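Local coordinates for protein Csc2 (Thermofilum pendens, PDB 4TXD) that probably binds CRISPR RNA, as a zinc-containing Cas7-family protein with an RRM-like domain in the type I-D CRISPR defence system, at residues Leu28-Leu33 with Leu283-Gly288; Pro35-Ile40 with Pro253-Thr258; Lys43-Pro48 with Asp249-Glu254. One frame throughout, in Å; residues are numbered along the deposited sequence.

Interaction 1: residues Leu28-Leu33 with Leu283-Gly288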
loop_
_atom_site.group_PDB
_atom_site.type_symbol
_atom_site.label_atom_id
_atom_site.label_comp_id
_atom_site.label_asym_id
_atom_site.label_seq_id
_atom_site.Cartn_x
_atom_site.Cartn_y
_atom_site.Cartn_z
ATOM N N LEU A 28 4.188 -19.599 -3.544
ATOM C CA LEU A 28 5.215 -18.622 -3.865
ATOM C C LEU A 28 6.462 -19.107 -3.138
ATOM O O LEU A 28 6.405 -20.097 -2.433
ATOM C CB LEU A 28 4.771 -17.222 -3.442
ATOM C CG LEU A 28 3.308 -16.983 -3.857
ATOM C CD1 LEU A 28 2.697 -15.744 -3.236
ATOM C CD2 LEU A 28 3.201 -16.916 -5.373
ATOM N N GLY A 29 7.602 -18.462 -3.290
ATOM C CA GLY A 29 8.769 -19.022 -2.627
ATOM C C GLY A 29 8.882 -18.662 -1.158
ATOM O O GLY A 29 9.973 -18.721 -0.589
ATOM N N LEU A 30 7.761 -18.327 -0.553
ATOM C CA LEU A 30 7.743 -17.470 0.611
ATOM C C LEU A 30 7.544 -18.091 1.971
ATOM O O LEU A 30 7.275 -17.399 2.913
ATOM C CB LEU A 30 6.731 -16.357 0.418
ATOM C CG LEU A 30 6.910 -15.553 -0.851
ATOM C CD1 LEU A 30 6.027 -14.342 -0.852
ATOM C CD2 LEU A 30 8.364 -15.183 -0.994
ATOM N N GLY A 31 7.709 -19.388 2.074
ATOM C CA GLY A 31 7.509 -20.060 3.326
ATOM C C GLY A 31 8.337 -19.591 4.489
ATOM O O GLY A 31 7.880 -19.636 5.598
ATOM N N ASP A 32 9.558 -19.161 4.244
ATOM C CA ASP A 32 10.417 -18.756 5.328
ATOM C C ASP A 32 9.983 -17.457 5.983
ATOM O O ASP A 32 10.547 -17.060 6.954
ATOM C CB ASP A 32 11.864 -18.683 4.903
ATOM C CG ASP A 32 12.449 -20.044 4.566
ATOM O OD1 ASP A 32 11.731 -21.044 4.641
ATOM O OD2 ASP A 32 13.631 -20.108 4.236
ATOM N N LEU A 33 8.974 -16.809 5.435
ATOM C CA LEU A 33 8.426 -15.611 6.040
ATOM C C LEU A 33 7.600 -15.886 7.292
ATOM O O LEU A 33 7.499 -15.070 8.144
ATOM C CB LEU A 33 7.554 -14.871 5.033
ATOM C CG LEU A 33 8.231 -14.083 3.916
ATOM C CD1 LEU A 33 7.233 -13.227 3.206
ATOM C CD2 LEU A 33 9.348 -13.240 4.444
ATOM N N LEU A 283 9.309 -7.690 -7.092
ATOM C CA LEU A 283 10.537 -8.376 -7.393
ATOM C C LEU A 283 11.075 -9.243 -6.273
ATOM O O LEU A 283 11.737 -10.209 -6.514
ATOM C CB LEU A 283 11.616 -7.408 -7.810
ATOM C CG LEU A 283 11.331 -6.590 -9.053
ATOM C CD1 LEU A 283 12.548 -5.800 -9.414
ATOM C CD2 LEU A 283 10.910 -7.459 -10.196
ATOM N N GLY A 284 10.811 -8.871 -5.046
ATOM C CA GLY A 284 11.414 -9.606 -3.949
ATOM C C GLY A 284 11.013 -9.135 -2.572
ATOM O O GLY A 284 10.605 -7.981 -2.389
ATOM N N VAL A 285 11.124 -10.038 -1.604
ATOM C CA VAL A 285 10.868 -9.706 -0.204
ATOM C C VAL A 285 12.017 -10.167 0.689
ATOM O O VAL A 285 12.779 -11.058 0.331
ATOM C CB VAL A 285 9.555 -10.339 0.313
ATOM C CG1 VAL A 285 8.366 -9.837 -0.482
ATOM C CG2 VAL A 285 9.642 -11.869 0.255
ATOM N N LYS A 286 12.143 -9.542 1.852
ATOM C CA LYS A 286 13.130 -9.949 2.837
ATOM C C LYS A 286 12.663 -9.578 4.239
ATOM O O LYS A 286 12.285 -8.435 4.492
ATOM C CB LYS A 286 14.488 -9.306 2.558
ATOM C CG LYS A 286 15.599 -9.880 3.416
ATOM C CD LYS A 286 16.898 -9.119 3.269
ATOM C CE LYS A 286 17.978 -9.731 4.148
ATOM N NZ LYS A 286 19.292 -9.064 3.961
ATOM N N ALA A 287 12.693 -10.548 5.146
ATOM C CA ALA A 287 12.363 -10.295 6.544
ATOM C C ALA A 287 13.629 -9.964 7.331
ATOM O O ALA A 287 14.696 -10.516 7.067
ATOM C CB ALA A 287 11.643 -11.507 7.155
ATOM N N GLY A 288 13.522 -9.058 8.291
ATOM C CA GLY A 288 14.676 -8.691 9.089
ATOM C C GLY A 288 14.358 -7.711 10.194
ATOM O O GLY A 288 13.298 -7.081 10.199
#
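Leu33 bridges Val285 and Ala287, the two residues by which strand 277-288 meets the loop that follows helix 24-27. Its CB leaves the backbone roughly along the strand and makes no close approach. CG, beside the backbone N (chi1 -75°), then directs the isobutyl fork onto the sheet, where the two methyls divide the work. CD1 lies 4.0 Å from CG2 of Val285, and CD2 reaches CB of Ala287, also at 4.0 Å. Leu30 joins from the other end of the turn, its CD2 coming to 3.8 Å from CG2 of Val285, with the two side chains at about a right angle. One valine methyl therefore serves both leucines.

The leucines can act as a pair because Leu33 N donates to Leu30 O (3.1 Å), a short turn that brings residues three apart onto the same side. On the strand the alternation of side chains does the same for Val285 and Ala287, while Lys286 points away and sends NZ to Leu321 O. Branched Val285 gives a broad surface, and the small Ala287 lets the chain come nearer at Leu33. Val326 and Tyr36 add to the apolar surroundings.

The contact is wholly hydrocarbon, so its stability should come from excluded water and dispersion, with little directional demand on either side.

Interaction 2: residues Pro35-Ile40 with Pro253-Thr258; sequences PYLRSI and PELVAT
Leu37 lays its CD2 methyl alongside Leu255, closest to that residue's CB at 4.3 Å and almost as near to one of its end methyls, CD2. Leu37 points its CB toward the helix, and its side chain also touches Ile53 of strand 52-61. Leu255 turns toward the loop in return, and its side chain packs on Ile53, Leu247 and Leu33. The two leucines thus belong to an apolar layer between helix 252-263 and the sheet.

The second touch is nearer the helix start. Ile40 is extended through its longer branch, with CD1 anti to CA (chi2 173°), and this carries CD1 to 4.2 Å from CG of the Pro253 ring. Proline suits the first turn of a helix, where a backbone N-H would have no carbonyl of a preceding turn to bond, and its ring offers a rigid apolar surface instead. Ile40 also lies against Arg349 and Ser350 of helix 343-365, so it fills the angle between two helices.

Behind these contacts the helix holds its own frame. Glu254 O is gripped twice, by Thr258 N at 2.9 Å and by Thr258 OG1 at 2.8 Å, from opposite faces of the carbonyl plane. This lets Thr258 settle its hydroxyl within the helix. On the loop side, Arg38 takes no part in the contact; its guanidinium is bound by Asp249 and Asp42.

Both contacts between loop and helix are light and apolar. The chemistry implies a greasy seam with little directional hold of its own, while the salt bridges of Arg38 and its backbone bond to Leu250 supply directional ties nearby.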
loop_
_atom_site.group_PDB
_atom_site.type_symbol
_atom_site.label_atom_id
_atom_site.label_comp_id
_atom_site.label_asym_id
_atom_site.label_seq_id
_atom_site.Cartn_x
_atom_site.Cartn_y
_atom_site.Cartn_z
ATOM N N PRO A 35 7.719 -17.433 10.213
ATOM C CA PRO A 35 8.066 -17.071 11.591
ATOM C C PRO A 35 7.909 -15.592 11.906
ATOM O O PRO A 35 7.788 -15.243 13.039
ATOM C CB PRO A 35 9.538 -17.395 11.687
ATOM C CG PRO A 35 9.728 -18.523 10.803
ATOM C CD PRO A 35 8.952 -18.155 9.619
ATOM N N TYR A 36 7.966 -14.748 10.900
ATOM C CA TYR A 36 7.922 -13.322 11.088
ATOM C C TYR A 36 6.532 -12.738 11.045
ATOM O O TYR A 36 6.378 -11.587 11.239
ATOM C CB TYR A 36 8.749 -12.637 10.014
ATOM C CG TYR A 36 10.199 -12.975 10.015
ATOM C CD1 TYR A 36 10.671 -14.058 9.331
ATOM C CD2 TYR A 36 11.095 -12.187 10.668
ATOM C CE1 TYR A 36 11.998 -14.363 9.322
ATOM C CE2 TYR A 36 12.423 -12.474 10.664
ATOM C CZ TYR A 36 12.866 -13.570 9.992
ATOM O OH TYR A 36 14.189 -13.841 9.989
ATOM N N LEU A 37 5.530 -13.535 10.755
ATOM C CA LEU A 37 4.174 -13.046 10.630
ATOM C C LEU A 37 3.359 -13.217 11.906
ATOM O O LEU A 37 3.627 -14.080 12.680
ATOM C CB LEU A 37 3.463 -13.749 9.498
ATOM C CG LEU A 37 4.012 -13.580 8.087
ATOM C CD1 LEU A 37 3.291 -14.474 7.120
ATOM C CD2 LEU A 37 3.938 -12.144 7.632
ATOM N N ARG A 38 2.354 -12.396 12.096
ATOM C CA ARG A 38 1.510 -12.505 13.267
ATOM C C ARG A 38 0.383 -13.460 12.990
ATOM O O ARG A 38 0.051 -13.679 11.885
ATOM C CB ARG A 38 0.953 -11.146 13.673
ATOM C CG ARG A 38 1.936 -10.002 13.621
ATOM C CD ARG A 38 3.018 -10.138 14.658
ATOM N NE ARG A 38 2.463 -10.176 15.982
ATOM C CZ ARG A 38 2.356 -9.128 16.779
ATOM N NH1 ARG A 38 1.840 -9.274 17.972
ATOM N NH2 ARG A 38 2.770 -7.948 16.406
ATOM N N SER A 39 -0.195 -14.019 14.031
ATOM C CA SER A 39 -1.295 -14.968 13.892
ATOM C C SER A 39 -2.614 -14.311 14.239
ATOM O O SER A 39 -2.699 -13.562 15.216
ATOM C CB SER A 39 -1.088 -16.190 14.794
ATOM O OG SER A 39 0.226 -16.697 14.677
ATOM N N ILE A 40 -3.639 -14.590 13.441
ATOM C CA ILE A 40 -4.993 -14.163 13.771
ATOM C C ILE A 40 -5.353 -14.729 15.146
ATOM O O ILE A 40 -5.100 -15.900 15.427
ATOM C CB ILE A 40 -6.018 -14.626 12.716
ATOM C CG1 ILE A 40 -5.642 -14.084 11.330
ATOM C CG2 ILE A 40 -7.421 -14.173 13.088
ATOM C CD1 ILE A 40 -6.502 -14.640 10.190
ATOM N N PRO A 253 -2.586 -13.422 5.658
ATOM C CA PRO A 253 -3.455 -12.890 4.602
ATOM C C PRO A 253 -3.352 -11.376 4.396
ATOM O O PRO A 253 -3.637 -10.877 3.301
ATOM C CB PRO A 253 -4.866 -13.266 5.072
ATOM C CG PRO A 253 -4.747 -13.521 6.518
ATOM C CD PRO A 253 -3.360 -14.015 6.767
ATOM N N GLU A 254 -2.978 -10.649 5.439
ATOM C CA GLU A 254 -2.781 -9.210 5.302
ATOM C C GLU A 254 -1.575 -8.942 4.390
ATOM O O GLU A 254 -1.641 -8.111 3.471
ATOM C CB GLU A 254 -2.602 -8.575 6.679
ATOM C CG GLU A 254 -3.896 -8.590 7.497
ATOM C CD GLU A 254 -3.693 -8.195 8.955
ATOM O OE1 GLU A 254 -2.545 -7.941 9.376
ATOM O OE2 GLU A 254 -4.702 -8.149 9.680
ATOM N N LEU A 255 -0.494 -9.667 4.638
ATOM C CA LEU A 255 0.697 -9.568 3.814
ATOM C C LEU A 255 0.419 -9.912 2.355
ATOM O O LEU A 255 0.778 -9.159 1.450
ATOM C CB LEU A 255 1.799 -10.483 4.335
ATOM C CG LEU A 255 2.953 -10.555 3.325
ATOM C CD1 LEU A 255 4.052 -9.601 3.714
ATOM C CD2 LEU A 255 3.479 -11.954 3.185
ATOM N N VAL A 256 -0.206 -11.062 2.127
ATOM C CA VAL A 256 -0.457 -11.502 0.762
ATOM C C VAL A 256 -1.409 -10.561 0.050
ATOM O O VAL A 256 -1.183 -10.216 -1.114
ATOM C CB VAL A 256 -1.011 -12.939 0.717
ATOM C CG1 VAL A 256 -1.394 -13.310 -0.725
ATOM C CG2 VAL A 256 0.031 -13.902 1.277
ATOM N N ALA A 257 -2.461 -10.120 0.741
ATOM C CA ALA A 257 -3.397 -9.173 0.136
ATOM C C ALA A 257 -2.721 -7.828 -0.168
ATOM O O ALA A 257 -3.080 -7.151 -1.133
ATOM C CB ALA A 257 -4.613 -8.957 1.040
ATOM N N THR A 258 -1.755 -7.442 0.661
ATOM C CA THR A 258 -1.056 -6.182 0.422
ATOM C C THR A 258 -0.190 -6.319 -0.835
ATOM O O THR A 258 -0.248 -5.471 -1.725
ATOM C CB THR A 258 -0.222 -5.772 1.652
ATOM O OG1 THR A 258 -1.124 -5.487 2.725
ATOM C CG2 THR A 258 0.619 -4.520 1.375
#

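Interaction 3: residues Lys43-Pro48 with Asp249-Glu254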
loop_
_atom_site.group_PDB
_atom_site.type_symbol
_atom_site.label_atom_id
_atom_site.label_comp_id
_atom_site.label_asym_id
_atom_site.label_seq_id
_atom_site.Cartn_x
_atom_site.Cartn_y
_atom_site.Cartn_z
ATOM N N LYS A 43 -3.454 -12.702 21.295
ATOM C CA LYS A 43 -3.863 -11.722 22.293
ATOM C C LYS A 43 -3.084 -10.407 22.159
ATOM O O LYS A 43 -3.604 -9.330 22.472
ATOM C CB LYS A 43 -3.686 -12.297 23.705
ATOM N N ASP A 44 -1.850 -10.498 21.676
ATOM C CA ASP A 44 -0.961 -9.343 21.630
ATOM C C ASP A 44 -0.806 -8.693 20.247
ATOM O O ASP A 44 0.203 -8.040 19.998
ATOM C CB ASP A 44 0.420 -9.750 22.145
ATOM C CG ASP A 44 0.396 -10.180 23.602
ATOM O OD1 ASP A 44 -0.349 -9.559 24.392
ATOM O OD2 ASP A 44 1.117 -11.140 23.955
ATOM N N ARG A 45 -1.776 -8.837 19.373
ATOM C CA ARG A 45 -1.698 -8.266 18.044
ATOM C C ARG A 45 -1.364 -6.806 17.997
ATOM O O ARG A 45 -0.757 -6.366 17.081
ATOM C CB ARG A 45 -2.985 -8.481 17.283
ATOM C CG ARG A 45 -3.016 -9.838 16.671
ATOM C CD ARG A 45 -3.901 -9.932 15.494
ATOM N NE ARG A 45 -3.420 -9.190 14.365
ATOM C CZ ARG A 45 -4.132 -9.031 13.267
ATOM N NH1 ARG A 45 -5.309 -9.576 13.185
ATOM N NH2 ARG A 45 -3.675 -8.331 12.277
ATOM N N ILE A 46 -1.805 -6.071 18.989
ATOM C CA ILE A 46 -1.559 -4.632 19.056
ATOM C C ILE A 46 -0.113 -4.306 19.453
ATOM O O ILE A 46 0.410 -3.233 19.136
ATOM C CB ILE A 46 -2.529 -3.956 20.055
ATOM C CG1 ILE A 46 -3.978 -4.203 19.630
ATOM C CG2 ILE A 46 -2.243 -2.461 20.184
ATOM C CD1 ILE A 46 -4.266 -3.881 18.173
ATOM N N PHE A 47 0.539 -5.237 20.141
ATOM C CA PHE A 47 1.923 -5.028 20.547
ATOM C C PHE A 47 2.857 -5.310 19.377
ATOM O O PHE A 47 2.707 -6.312 18.687
ATOM C CB PHE A 47 2.266 -5.903 21.751
ATOM C CG PHE A 47 1.486 -5.547 22.988
ATOM C CD1 PHE A 47 2.068 -4.798 23.998
ATOM C CD2 PHE A 47 0.161 -5.943 23.131
ATOM C CE1 PHE A 47 1.351 -4.462 25.135
ATOM C CE2 PHE A 47 -0.562 -5.608 24.261
ATOM C CZ PHE A 47 0.036 -4.868 25.266
ATOM N N PRO A 48 3.822 -4.411 19.141
ATOM C CA PRO A 48 4.679 -4.553 17.962
ATOM C C PRO A 48 5.783 -5.604 18.135
ATOM O O PRO A 48 6.301 -5.774 19.233
ATOM C CB PRO A 48 5.270 -3.153 17.799
ATOM C CG PRO A 48 5.280 -2.576 19.187
ATOM C CD PRO A 48 4.112 -3.188 19.913
ATOM N N ASP A 249 4.154 -6.254 11.420
ATOM C CA ASP A 249 3.079 -6.780 12.265
ATOM C C ASP A 249 1.846 -7.216 11.486
ATOM O O ASP A 249 0.719 -7.099 11.970
ATOM C CB ASP A 249 2.693 -5.738 13.322
ATOM C CG ASP A 249 3.830 -5.446 14.270
ATOM O OD1 ASP A 249 4.592 -6.389 14.569
ATOM O OD2 ASP A 249 3.979 -4.284 14.702
ATOM N N LEU A 250 2.065 -7.728 10.277
ATOM C CA LEU A 250 0.978 -8.266 9.479
ATOM C C LEU A 250 0.812 -9.761 9.708
ATOM O O LEU A 250 1.776 -10.465 10.009
ATOM C CB LEU A 250 1.214 -8.023 7.978
ATOM C CG LEU A 250 1.344 -6.581 7.488
ATOM C CD1 LEU A 250 1.387 -6.574 5.977
ATOM C CD2 LEU A 250 0.177 -5.739 7.996
ATOM N N THR A 251 -0.420 -10.226 9.559
ATOM C CA THR A 251 -0.699 -11.656 9.420
ATOM C C THR A 251 -0.456 -12.102 7.981
ATOM O O THR A 251 -0.310 -11.268 7.091
ATOM C CB THR A 251 -2.140 -11.983 9.781
ATOM O OG1 THR A 251 -3.002 -11.314 8.861
ATOM C CG2 THR A 251 -2.468 -11.515 11.214
ATOM N N GLU A 252 -0.472 -13.400 7.757
ATOM C CA GLU A 252 -0.332 -13.967 6.452
ATOM C C GLU A 252 -1.292 -13.408 5.425
ATOM O O GLU A 252 -0.854 -12.943 4.423
ATOM C CB GLU A 252 -0.383 -15.493 6.511
ATOM C CG GLU A 252 -0.433 -16.180 5.172
ATOM C CD GLU A 252 -0.061 -17.652 5.237
ATOM O OE1 GLU A 252 0.472 -18.129 6.235
ATOM O OE2 GLU A 252 -0.279 -18.326 4.249
ATOM N N PRO A 253 -2.586 -13.422 5.658
ATOM C CA PRO A 253 -3.455 -12.890 4.602
ATOM C C PRO A 253 -3.352 -11.376 4.396
ATOM O O PRO A 253 -3.637 -10.877 3.301
ATOM C CB PRO A 253 -4.866 -13.266 5.072
ATOM C CG PRO A 253 -4.747 -13.521 6.518
ATOM C CD PRO A 253 -3.360 -14.015 6.767
ATOM N N GLU A 254 -2.978 -10.649 5.439
ATOM C CA GLU A 254 -2.781 -9.210 5.302
ATOM C C GLU A 254 -1.575 -8.942 4.390
ATOM O O GLU A 254 -1.641 -8.111 3.471
ATOM C CB GLU A 254 -2.602 -8.575 6.679
ATOM C CG GLU A 254 -3.896 -8.590 7.497
ATOM C CD GLU A 254 -3.693 -8.195 8.955
ATOM O OE1 GLU A 254 -2.545 -7.941 9.376
ATOM O OE2 GLU A 254 -4.702 -8.149 9.680
HETATM O O HOH W 1 -0.963 -7.442 14.306
#
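The charged contact comes first: Arg45 NH2 donates to Glu254 OE2 at 2.8 Å, with an N-H...acceptor angle of 161°, as part of a salt bridge. The carboxylate oxygen is met on its syn side and lies near the guanidinium plane, though the two flat groups are turned 41° apart, so they engage through one N-H in a skewed approach. A bend at chi3 (68°) brings the guanidinium across to the helix start. Its NH1 is held by Asp353 and Ser350 O, while Glu254 is shared with Arg196 and with Ser350, whose hydroxyl also bonds Thr251 OG1.

Water forms the second link. Water 1 donates to Arg45 O and to Asp249 O (2.9 Å) and accepts from Arg45 NE (3.0 Å), joining loop backbone, guanidinium edge and the backbone of Asp249 in one bridge.

Van der Waals contacts of carbon with charged groups make up the rest. Thr251 CG2 sits over the centre of one guanidinium face, 3.6 Å from Arg45 CZ, giving the flat cation a hydrocarbon floor. At the outer end, Pro48 CA and CB lie against the carboxylate of Asp249, with CA 3.3 Å from OD2. The other oxygen, OD1, accepts from Lys49 N, so this carboxylate is tied to the same loop.

Within 249-254, Thr251 N donates to Glu254 OE1 (3.1 Å) and Glu254 N returns a weak, long bond to Thr251 OG1. Threonine and glutamate suit these places because each side chain can accept an N-H at a helix start. The reciprocal pair is the capping box that opens helix 252-263, here with its glutamate also recruited by an arginine from a distant loop.

All three interactions fasten the long loop between helix 24-27 and strand 52-61 to the rest of the chain, with interactions 2 and 3 nested inside the span closed by interaction 1. Interaction 1 is largely buried against a strand of the sheet and purely apolar. Interaction 2, partly buried, continues it: Leu33 touches Leu255, and Ala287 touches Tyr36. Interaction 3 shares Pro253 and Glu254 with interaction 2 but lies at the polar start of helix 252-263, where buried charges and water replace hydrocarbon and Pro48 reaches the surface. Arg38 joins the last two by bonding Phe47 O and Leu250 O. The chemistry thus shifts from greasy to ionic along the loop.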